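Local coordinates for protein S100-A5 (Homo sapiens, PDB 6WN7) that binds calcium, zinc and copper ions as an S100-family homodimer, with calcium and copper competing for the same sites, at residues R34-K38 with I55-M59. The protein carries 2 engineered substitutions. Sequence-based numbering, arbitrary orientation.
Sequences RKELK and IDDLM. With CA (calcium ion), chain K.
α-Helical segments 34-38 and 55-59 cross with 109° between their N-to-C directions, their axes 10.7 Å apart at closest approach. The nearest CA pairs are Arg34-Met59 (6.8 Å) and Lys38-Ile55 (6.7 Å); i+4 to i backbone hydrogen bonds run from Lys38 N to Arg34 O (3.1 Å) and Met59 N to Ile55 O (2.8 Å). Ile55, rotamer mm, points across: its CD1 lies 3.7 Å from Lys38 CB, and its CG2 lies against one face of the Arg34 guanidinium, 3.5 Å from Arg34 NE. The CB of Asp56 points away, yet its m rotamer brings the carboxylate back: Asp56 OD1 accepts from Arg34 NE (3.1 Å) and Arg34 NH1 (2.9 Å), a salt bridge reached by the extended ttt chain of Arg34. The contact joins the exiting helix of EF-hand 1 to the entering helix of EF-hand 2 in the S100 fold. On the first helix Glu36 chelates calcium through OE1 (2.4 Å) and OE2 (2.6 Å), beside water 1 (2.3 Å) and the backbone O atoms of Ser23, Glu26, Ser28 and Thr31, as in the S100-type (pseudo) EF-hand. Leu58 CD2 makes an apolar contact with Leu37 CD2 at 4.2 Å, both leucines being tp. Met59, tpt, lays SD 4.3 Å from Leu37 CD2 and 4.0 Å from Arg34 CA, close to Asp63, a ligand of the second calcium.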
# COMPACT_ATOMS: atom_id res chain seq x y z
N ARG B 34 -17.66 -1.48 -9.86
CA ARG B 34 -16.90 -1.05 -11.02
C ARG B 34 -17.00 0.46 -11.20
O ARG B 34 -16.00 1.11 -11.50
CB ARG B 34 -17.37 -1.79 -12.26
CG ARG B 34 -16.41 -1.64 -13.45
CD ARG B 34 -17.00 -2.22 -14.75
NE ARG B 34 -16.31 -1.77 -15.95
CZ ARG B 34 -16.52 -0.60 -16.56
NH1 ARG B 34 -15.85 -0.28 -17.65
NH2 ARG B 34 -17.41 0.26 -16.07
N LYS B 35 -18.19 1.04 -11.00
CA LYS B 35 -18.32 2.50 -11.05
C LYS B 35 -17.41 3.18 -10.03
O LYS B 35 -16.73 4.16 -10.32
CB LYS B 35 -19.76 2.90 -10.73
N GLU B 36 -17.40 2.69 -8.80
CA GLU B 36 -16.64 3.35 -7.76
C GLU B 36 -15.15 3.22 -7.99
O GLU B 36 -14.39 4.16 -7.72
CB GLU B 36 -17.09 2.78 -6.42
CG GLU B 36 -18.56 3.06 -6.06
CD GLU B 36 -19.03 2.28 -4.82
OE1 GLU B 36 -18.43 1.25 -4.53
OE2 GLU B 36 -19.98 2.67 -4.14
N LEU B 37 -14.70 2.08 -8.52
CA LEU B 37 -13.29 1.90 -8.81
C LEU B 37 -12.83 2.85 -9.92
O LEU B 37 -11.77 3.47 -9.82
CB LEU B 37 -13.05 0.46 -9.22
CG LEU B 37 -11.59 0.16 -9.53
CD1 LEU B 37 -10.76 0.18 -8.26
CD2 LEU B 37 -11.46 -1.13 -10.26
N LYS B 38 -13.63 2.98 -10.97
CA LYS B 38 -13.30 3.89 -12.05
C LYS B 38 -13.25 5.34 -11.57
O LYS B 38 -12.38 6.11 -12.00
CB LYS B 38 -14.30 3.69 -13.19
CG LYS B 38 -14.21 4.65 -14.34
CD LYS B 38 -15.28 4.33 -15.38
CE LYS B 38 -16.09 5.57 -15.77
NZ LYS B 38 -16.99 5.40 -16.96
N ILE B 55 -10.59 -0.81 -17.51
CA ILE B 55 -11.32 -0.97 -16.26
C ILE B 55 -11.87 -2.38 -16.13
O ILE B 55 -11.85 -2.99 -15.05
CB ILE B 55 -12.45 0.08 -16.18
CG1 ILE B 55 -11.89 1.49 -16.20
CG2 ILE B 55 -13.33 -0.18 -14.93
CD1 ILE B 55 -11.44 1.96 -14.86
N ASP B 56 -12.42 -2.91 -17.24
CA ASP B 56 -12.90 -4.28 -17.25
C ASP B 56 -11.79 -5.24 -16.81
O ASP B 56 -12.00 -6.11 -15.97
CB ASP B 56 -13.33 -4.69 -18.66
CG ASP B 56 -14.44 -3.83 -19.22
OD1 ASP B 56 -14.94 -2.93 -18.52
OD2 ASP B 56 -14.82 -4.07 -20.38
N ASP B 57 -10.63 -5.11 -17.43
CA ASP B 57 -9.58 -6.09 -17.21
C ASP B 57 -9.06 -6.00 -15.78
O ASP B 57 -8.80 -7.02 -15.15
CB ASP B 57 -8.46 -5.86 -18.23
CG ASP B 57 -8.93 -6.00 -19.71
OD1 ASP B 57 -10.13 -6.09 -20.00
OD2 ASP B 57 -8.07 -6.01 -20.60
N LEU B 58 -8.89 -4.78 -15.27
CA LEU B 58 -8.41 -4.60 -13.90
C LEU B 58 -9.46 -5.05 -12.89
O LEU B 58 -9.13 -5.71 -11.90
CB LEU B 58 -8.05 -3.14 -13.68
CG LEU B 58 -7.59 -2.75 -12.28
CD1 LEU B 58 -6.20 -3.28 -12.07
CD2 LEU B 58 -7.65 -1.26 -12.09
N MET B 59 -10.70 -4.82 -13.20
CA MET B 59 -11.78 -5.29 -12.37
C MET B 59 -11.76 -6.85 -12.23
O MET B 59 -11.84 -7.47 -11.16
CB MET B 59 -13.19 -4.81 -12.87
CG MET B 59 -14.35 -5.18 -12.00
SD MET B 59 -14.52 -4.18 -10.50
CE MET B 59 -15.62 -5.24 -9.58
CA CA K . -19.75 0.51 -2.72
O HOH W 1 -20.38 -1.30 -4.06